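Long-range contacts in putative glucosidase lplD, ALPHA-GALACTURONIDASE (Bacillus subtilis, PDB 3FEF), which hydrolyses alpha-galacturonides, probably di-galacturonate in nature, releasing alpha-D-galacturonate with the help of NAD(+) and a manganese ion: residues 8-13 and 80-85; 36-41 and 61-66; 96-101 and 429-434. All blocks are in the same frame, centred on the assembly; numbering follows the deposited sequence.

Contact 1: 8-13 and 80-85; sequences IAYIGG and IISILP
Three backbone hydrogen bonds join strand residues 8-11 to 80-81, and to Ser82 just beyond, in parallel. Ile80 N gives its proton to Ala9 O, and Ile80 O takes one from Ile11 N at 2.8 Å, so that Ile80 is held through both its N-H and its carbonyl, which belong to successive peptides. The third bond, from Ser82 N to Ile11 O, is nearly straight at 177°. On the face of the sheet that carries Tyr10 and Ile80, Tyr10 has CG anti to the backbone N (chi1 -160°), which swings the ring across Ile80. Ile80 CB lies over one ring face as a CH-pi contact, 4.2 Å from the ring centroid, and CG2 of Ile80 touches Tyr10 CE1 at 3.4 Å. Farther along, Tyr10 OH reaches Ser82 CB at 3.4 Å, while Ile80 CD1 crosses obliquely to Ile8 CG2. Beta-branched isoleucine suits position 80 because CG2 finds Tyr10 and the longer branch, through CD1, finds Ile8. The other face carries Ile11 and Ile81; there CG2 of Ile11 lies alongside CG2 of Ile83.

Gly12 follows within the type II turn from Tyr10 to Gly13. Its positive phi (103°) would press a side chain against the preceding carbonyl, and Ser82 O stands only 3.5 Å from Gly12 CA. Helix 18-28 packs on Tyr10 through Trp18, Ala19 and Leu22, and helix 112-136 meets Ile81 and Ile83 on the other face. The glycine turn after the first strand is characteristic of a Rossmann fold, and its close, bare backbone is consistent with the NAD(+) binding inferred for this region.

Contact 2: 36-41 and 61-66; sequences VALYDL and WRYEAV
The Tyr63 ring lies alongside Val36, both side chains pointing the same way from the face of the sheet that also carries Leu38 and Ala65. Its CD2 approaches Val36 CB at 3.5 Å, and Val36 CG2 lies against CE2; the approach is oblique. Strands 34-39 and 61-66, linked by helix 43-53, form a right-handed beta-alpha-beta crossover of the Rossmann fold; they run parallel, with axes 29° apart. Trp61 crosses the same valine at about a right angle, its CE3 reaching Val36 CG2 at 3.8 Å. On the face that carries Ala37 and Val66, the Tyr39 ring brings CD1 obliquely to Val66 O, while Tyr39 CB meets Val66 CG2.

Strand 61-66 is the outermost of the parallel sheet within the chain. Four hydrogen bonds zip the two strands together: Val36 uses both its N, to Arg62 O, and its O, from Glu64 N; Leu38 does the same with Glu64 O and Val66 N. Leu38 N comes to Glu64 O from above the carbonyl plane, whereas Val66 N meets Leu38 O in the plane.

Val36 has a compact branched side chain, and with CG1 anti to its backbone N (chi1 -178°) it offers both methyls to the Tyr63 ring. Leu26 of helix 18-28 touches Val36, Trp61 and Tyr63 at this end of the face; at the other, helix 43-53 meets Leu38 and Ala65. Arg62 and Glu64, whose charges suit solvent, are exposed. At the far end Asp40, anti at chi1 (-162°), accepts from Gly14 N with OD2, which ties the strand end to the glycine turn. Val66 CG2 sits in the crowded position between its own backbone N and carbonyl carbon, and there it touches Leu38 O at 3.5 Å.

Contact 3: 96-101 and 429-434; sequences HLPERC and EQLFND
CB of Arg100 points toward helix 425-435 from a loop segment whose residues 97-100 have helical backbone angles. CG takes the crowded position between backbone N and carbonyl carbon (chi1 89°), and from CG to NE the chain is extended. This carries the guanidinium across to the helix, where Leu431 CD1 lies over one of its faces. Near its edge lie Gln430 O, not bonded, and Asp434 OD2. Arg100 NH2 meets Asp434 OD2 at 2.4 Å, in the guanidinium plane and on the anti lone pair; this is shorter than such bonds normally are and, at 2.2 Å resolution, probably reflects coordinate error rather than unusual strength. Arg100 NH1 reaches Asp434 OD2 at 3.0 Å in a weak, bent bond, so both nitrogens of this salt bridge share one oxygen. The carboxylate plane stands 87° from the guanidinium, unlike the coplanar bidentate pairing in which two nitrogens meet two oxygens. Asp434 OD1 receives a weak bond from Gln430 NE2.

Beneath the charges Leu431 supplies the apolar part. Its CD1 meets Pro98 CA at 3.8 Å and Leu97 CG at 4.0 Å, and its CD2 lies against Pro98 CB; leucine suits the place because its forked tip reaches several partners at once. The arrangement is that of a loop docked on a C-terminal helix by an apolar patch with a salt bridge at its rim, far from the annotated sites.

How the contacts relate
Contacts 1 and 2 belong to one parallel sheet, contact 1 in its middle and contact 2 at its edge: strands 6-11 and 34-39 are neighbours, and Tyr10 N lies 2.7 Å from Ala37 O, a probable hydrogen bond. Contact 2 is nested inside the loop closed by contact 1. Contact 3 stands away from both, about 30 Å from contact 1 and 39 Å from contact 2 between centres. The chemistry follows the place: contacts 1 and 2 are buried and rest on regular backbone bonds with mainly apolar side chains on both faces, though contact 2 has exposed Arg62 and Glu64 on its outer strand. Partly buried contact 3 has no backbone bonds across it and relies on leucine, proline and an ion pair.

Contact 1: 8-13 and 80-85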
# COMPACT_ATOMS: atom_id res chain seq x y z
N ILE A 8 13.73 -14.20 33.49
CA ILE A 8 14.05 -14.59 32.13
C ILE A 8 13.74 -16.08 31.94
O ILE A 8 14.18 -16.93 32.72
CB ILE A 8 15.53 -14.35 31.86
CG1 ILE A 8 15.87 -12.85 31.97
CG2 ILE A 8 15.92 -14.86 30.47
CD1 ILE A 8 17.39 -12.57 31.94
N ALA A 9 12.94 -16.39 30.93
CA ALA A 9 12.74 -17.77 30.56
C ALA A 9 13.72 -18.06 29.43
O ALA A 9 13.84 -17.29 28.49
CB ALA A 9 11.32 -18.00 30.11
N TYR A 10 14.44 -19.17 29.55
CA TYR A 10 15.41 -19.51 28.52
C TYR A 10 15.05 -20.84 27.87
O TYR A 10 15.21 -21.88 28.50
CB TYR A 10 16.81 -19.61 29.10
CG TYR A 10 17.83 -19.49 28.02
CD1 TYR A 10 18.60 -18.35 27.91
CD2 TYR A 10 17.97 -20.47 27.06
CE1 TYR A 10 19.52 -18.22 26.90
CE2 TYR A 10 18.89 -20.34 26.04
CZ TYR A 10 19.66 -19.20 25.97
OH TYR A 10 20.57 -19.06 24.97
N ILE A 11 14.60 -20.79 26.62
CA ILE A 11 14.26 -21.99 25.86
C ILE A 11 15.45 -22.44 25.01
O ILE A 11 15.91 -21.74 24.10
CB ILE A 11 13.03 -21.76 24.97
CG1 ILE A 11 11.87 -21.26 25.82
CG2 ILE A 11 12.67 -23.04 24.23
CD1 ILE A 11 10.68 -20.79 25.03
N GLY A 12 15.97 -23.63 25.34
CA GLY A 12 17.21 -24.13 24.80
C GLY A 12 18.24 -23.94 25.88
O GLY A 12 19.45 -23.81 25.61
N GLY A 13 17.76 -23.94 27.13
CA GLY A 13 18.60 -23.66 28.31
C GLY A 13 19.76 -24.60 28.60
O GLY A 13 20.50 -24.42 29.58
N ILE A 80 14.06 -15.93 25.89
CA ILE A 80 15.14 -16.10 24.95
C ILE A 80 15.01 -17.49 24.35
O ILE A 80 14.74 -18.47 25.07
CB ILE A 80 16.48 -16.00 25.67
CG1 ILE A 80 16.61 -14.62 26.33
CG2 ILE A 80 17.64 -16.32 24.72
CD1 ILE A 80 17.80 -14.52 27.20
N ILE A 81 15.18 -17.58 23.04
CA ILE A 81 15.09 -18.86 22.35
C ILE A 81 16.36 -19.12 21.57
O ILE A 81 16.74 -18.36 20.66
CB ILE A 81 13.91 -18.92 21.36
CG1 ILE A 81 12.63 -18.43 22.04
CG2 ILE A 81 13.76 -20.35 20.81
CD1 ILE A 81 11.47 -18.20 21.05
N SER A 82 17.01 -20.22 21.93
CA SER A 82 18.19 -20.65 21.25
C SER A 82 18.24 -22.17 21.23
O SER A 82 18.90 -22.78 22.07
CB SER A 82 19.40 -20.12 22.00
OG SER A 82 20.53 -20.86 21.64
N ILE A 83 17.52 -22.77 20.29
CA ILE A 83 17.47 -24.23 20.19
C ILE A 83 17.99 -24.70 18.86
O ILE A 83 18.18 -23.91 17.92
CB ILE A 83 16.04 -24.76 20.29
CG1 ILE A 83 15.18 -24.17 19.18
CG2 ILE A 83 15.43 -24.48 21.68
CD1 ILE A 83 13.78 -24.67 19.19
N LEU A 84 18.23 -26.00 18.77
CA LEU A 84 18.59 -26.65 17.53
C LEU A 84 17.35 -27.40 17.05
O LEU A 84 16.83 -28.26 17.77
CB LEU A 84 19.74 -27.63 17.75
CG LEU A 84 20.07 -28.50 16.54
CD1 LEU A 84 20.71 -27.68 15.40
CD2 LEU A 84 20.97 -29.67 16.95
N PRO A 85 16.84 -27.04 15.87
CA PRO A 85 15.71 -27.73 15.24
C PRO A 85 16.14 -29.07 14.65
O PRO A 85 16.57 -29.13 13.50
CB PRO A 85 15.30 -26.78 14.10
CG PRO A 85 16.06 -25.49 14.34
CD PRO A 85 17.27 -25.85 15.12

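Contact 2: 36-41 and 61-66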
# COMPACT_ATOMS: atom_id res chain seq x y z
N VAL A 36 16.70 -16.84 36.16
CA VAL A 36 16.66 -17.43 34.85
C VAL A 36 16.12 -18.85 34.93
O VAL A 36 16.76 -19.73 35.49
CB VAL A 36 18.07 -17.46 34.24
CG1 VAL A 36 18.03 -18.04 32.84
CG2 VAL A 36 18.67 -16.05 34.24
N ALA A 37 14.92 -19.06 34.37
CA ALA A 37 14.38 -20.41 34.25
C ALA A 37 14.95 -21.05 32.97
O ALA A 37 14.68 -20.57 31.86
CB ALA A 37 12.88 -20.36 34.19
N LEU A 38 15.73 -22.12 33.15
CA LEU A 38 16.32 -22.84 32.02
C LEU A 38 15.45 -24.03 31.59
O LEU A 38 15.22 -24.96 32.35
CB LEU A 38 17.71 -23.35 32.40
CG LEU A 38 18.79 -22.33 32.80
CD1 LEU A 38 19.99 -23.04 33.40
CD2 LEU A 38 19.24 -21.50 31.61
N TYR A 39 14.95 -23.99 30.36
CA TYR A 39 14.19 -25.14 29.86
C TYR A 39 14.84 -25.74 28.63
O TYR A 39 15.27 -25.02 27.72
CB TYR A 39 12.74 -24.76 29.55
CG TYR A 39 12.00 -25.88 28.88
CD1 TYR A 39 11.42 -26.90 29.63
CD2 TYR A 39 11.91 -25.95 27.49
CE1 TYR A 39 10.76 -27.94 29.02
CE2 TYR A 39 11.25 -27.00 26.86
CZ TYR A 39 10.67 -27.99 27.64
OH TYR A 39 10.00 -29.04 27.04
N ASP A 40 14.89 -27.07 28.59
CA ASP A 40 15.51 -27.78 27.48
C ASP A 40 15.01 -29.22 27.45
O ASP A 40 14.89 -29.87 28.49
CB ASP A 40 17.03 -27.76 27.63
CG ASP A 40 17.75 -28.09 26.33
OD1 ASP A 40 17.44 -29.13 25.72
OD2 ASP A 40 18.64 -27.30 25.92
N LEU A 41 14.72 -29.73 26.26
CA LEU A 41 14.29 -31.12 26.11
C LEU A 41 15.29 -32.02 26.82
O LEU A 41 14.91 -33.01 27.45
CB LEU A 41 14.18 -31.50 24.64
CG LEU A 41 13.12 -30.75 23.82
CD1 LEU A 41 13.16 -31.17 22.35
CD2 LEU A 41 11.73 -30.99 24.42
N TRP A 61 22.21 -13.29 39.66
CA TRP A 61 21.17 -14.08 39.03
C TRP A 61 21.08 -15.52 39.54
O TRP A 61 22.07 -16.22 39.60
CB TRP A 61 21.33 -14.04 37.51
CG TRP A 61 21.08 -12.66 36.94
CD1 TRP A 61 21.96 -11.63 36.86
CD2 TRP A 61 19.84 -12.18 36.41
NE1 TRP A 61 21.36 -10.53 36.30
CE2 TRP A 61 20.06 -10.84 36.01
CE3 TRP A 61 18.58 -12.75 36.21
CZ2 TRP A 61 19.06 -10.07 35.42
CZ3 TRP A 61 17.59 -11.99 35.63
CH2 TRP A 61 17.83 -10.67 35.25
N ARG A 62 19.88 -15.95 39.90
CA ARG A 62 19.66 -17.32 40.32
C ARG A 62 19.12 -18.14 39.15
O ARG A 62 18.11 -17.78 38.53
CB ARG A 62 18.71 -17.37 41.52
CG ARG A 62 18.10 -18.75 41.80
CD ARG A 62 18.11 -19.05 43.29
NE ARG A 62 16.78 -19.32 43.85
CZ ARG A 62 16.56 -19.57 45.15
NH1 ARG A 62 17.57 -19.58 46.01
NH2 ARG A 62 15.32 -19.81 45.59
N TYR A 63 19.80 -19.23 38.85
CA TYR A 63 19.42 -20.10 37.76
C TYR A 63 18.70 -21.32 38.29
O TYR A 63 19.06 -21.84 39.33
CB TYR A 63 20.66 -20.54 37.00
CG TYR A 63 21.32 -19.41 36.25
CD1 TYR A 63 22.18 -18.52 36.90
CD2 TYR A 63 21.05 -19.21 34.90
CE1 TYR A 63 22.77 -17.49 36.22
CE2 TYR A 63 21.64 -18.16 34.21
CZ TYR A 63 22.49 -17.31 34.87
OH TYR A 63 23.08 -16.29 34.18
N GLU A 64 17.67 -21.76 37.57
CA GLU A 64 16.96 -22.98 37.90
C GLU A 64 16.59 -23.76 36.62
O GLU A 64 15.85 -23.24 35.77
CB GLU A 64 15.69 -22.64 38.70
CG GLU A 64 15.04 -23.84 39.39
CD GLU A 64 13.54 -23.67 39.65
OE1 GLU A 64 13.01 -22.53 39.54
OE2 GLU A 64 12.87 -24.69 39.95
N ALA A 65 17.09 -24.99 36.47
CA ALA A 65 16.60 -25.89 35.42
C ALA A 65 15.17 -26.35 35.71
O ALA A 65 14.91 -26.89 36.77
CB ALA A 65 17.51 -27.09 35.28
N VAL A 66 14.26 -26.14 34.77
CA VAL A 66 12.86 -26.53 34.95
C VAL A 66 12.43 -27.52 33.87
O VAL A 66 13.03 -27.58 32.80
CB VAL A 66 11.90 -25.31 34.93
CG1 VAL A 66 12.23 -24.34 36.06
CG2 VAL A 66 11.97 -24.62 33.58

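Contact 3: 96-101 and 429-434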
# COMPACT_ATOMS: atom_id res chain seq x y z
N HIS A 96 24.78 -32.16 3.82
CA HIS A 96 25.64 -32.97 2.94
C HIS A 96 24.97 -33.78 1.82
O HIS A 96 25.57 -33.98 0.75
CB HIS A 96 26.59 -33.87 3.77
CG HIS A 96 27.59 -33.09 4.56
ND1 HIS A 96 28.66 -32.45 3.97
CD2 HIS A 96 27.67 -32.83 5.89
CE1 HIS A 96 29.36 -31.83 4.90
NE2 HIS A 96 28.78 -32.05 6.07
N LEU A 97 23.73 -34.19 2.03
CA LEU A 97 23.06 -34.98 0.99
C LEU A 97 23.02 -34.28 -0.38
O LEU A 97 23.22 -34.90 -1.40
CB LEU A 97 21.65 -35.40 1.44
CG LEU A 97 21.02 -36.47 0.55
CD1 LEU A 97 21.93 -37.71 0.43
CD2 LEU A 97 19.64 -36.86 1.07
N PRO A 98 22.74 -32.98 -0.42
CA PRO A 98 22.64 -32.41 -1.77
C PRO A 98 23.92 -32.49 -2.60
O PRO A 98 23.90 -32.20 -3.80
CB PRO A 98 22.27 -30.95 -1.50
CG PRO A 98 21.56 -31.01 -0.16
CD PRO A 98 22.34 -32.02 0.63
N GLU A 99 25.03 -32.87 -1.96
CA GLU A 99 26.32 -32.97 -2.66
C GLU A 99 26.30 -34.08 -3.69
O GLU A 99 27.06 -34.05 -4.65
CB GLU A 99 27.47 -33.20 -1.67
CG GLU A 99 27.60 -32.09 -0.63
CD GLU A 99 28.71 -32.32 0.39
OE1 GLU A 99 29.36 -33.40 0.38
OE2 GLU A 99 28.92 -31.41 1.23
N ARG A 100 25.44 -35.07 -3.48
CA ARG A 100 25.24 -36.12 -4.47
C ARG A 100 24.68 -35.56 -5.76
O ARG A 100 24.82 -36.17 -6.81
CB ARG A 100 24.27 -37.16 -3.94
CG ARG A 100 22.82 -36.83 -4.26
CD ARG A 100 21.96 -37.94 -3.75
NE ARG A 100 20.55 -37.72 -3.98
CZ ARG A 100 19.60 -38.36 -3.31
NH1 ARG A 100 19.94 -39.24 -2.38
NH2 ARG A 100 18.33 -38.12 -3.57
N CYS A 101 24.03 -34.40 -5.69
CA CYS A 101 23.56 -33.72 -6.91
C CYS A 101 24.44 -32.55 -7.28
O CYS A 101 24.05 -31.72 -8.10
CB CYS A 101 22.14 -33.19 -6.73
SG CYS A 101 20.95 -34.47 -6.34
N GLU A 429 13.27 -33.28 -6.97
CA GLU A 429 12.14 -33.88 -6.26
C GLU A 429 12.62 -35.07 -5.46
O GLU A 429 12.19 -35.30 -4.34
CB GLU A 429 11.05 -34.32 -7.24
CG GLU A 429 9.74 -34.71 -6.59
CD GLU A 429 8.57 -34.69 -7.57
OE1 GLU A 429 8.80 -34.88 -8.80
OE2 GLU A 429 7.42 -34.46 -7.12
N GLN A 430 13.53 -35.83 -6.05
CA GLN A 430 14.07 -36.99 -5.37
C GLN A 430 14.94 -36.55 -4.18
O GLN A 430 14.77 -37.04 -3.05
CB GLN A 430 14.85 -37.87 -6.35
CG GLN A 430 15.34 -39.17 -5.74
CD GLN A 430 14.19 -40.11 -5.43
OE1 GLN A 430 13.48 -40.54 -6.33
NE2 GLN A 430 14.00 -40.44 -4.15
N LEU A 431 15.85 -35.62 -4.42
CA LEU A 431 16.62 -35.02 -3.33
C LEU A 431 15.69 -34.51 -2.21
O LEU A 431 15.86 -34.85 -1.05
CB LEU A 431 17.52 -33.89 -3.84
CG LEU A 431 18.31 -33.11 -2.78
CD1 LEU A 431 19.20 -34.04 -2.01
CD2 LEU A 431 19.13 -32.01 -3.42
N PHE A 432 14.70 -33.71 -2.58
CA PHE A 432 13.80 -33.11 -1.59
C PHE A 432 13.11 -34.18 -0.73
O PHE A 432 13.11 -34.09 0.49
CB PHE A 432 12.77 -32.22 -2.30
CG PHE A 432 11.70 -31.62 -1.39
CD1 PHE A 432 11.95 -30.49 -0.64
CD2 PHE A 432 10.41 -32.16 -1.36
CE1 PHE A 432 10.95 -29.93 0.16
CE2 PHE A 432 9.41 -31.61 -0.55
CZ PHE A 432 9.68 -30.50 0.20
N ASN A 433 12.51 -35.17 -1.37
CA ASN A 433 11.86 -36.27 -0.63
C ASN A 433 12.81 -37.04 0.29
O ASN A 433 12.45 -37.42 1.40
CB ASN A 433 11.16 -37.22 -1.59
CG ASN A 433 9.96 -36.58 -2.28
OD1 ASN A 433 9.35 -35.66 -1.75
ND2 ASN A 433 9.64 -37.07 -3.48
N ASP A 434 14.04 -37.27 -0.18
CA ASP A 434 15.04 -37.95 0.64
C ASP A 434 15.37 -37.15 1.89
O ASP A 434 15.56 -37.71 2.98
CB ASP A 434 16.31 -38.22 -0.16
CG ASP A 434 16.14 -39.33 -1.18
OD1 ASP A 434 15.18 -40.11 -1.03
OD2 ASP A 434 16.94 -39.44 -2.14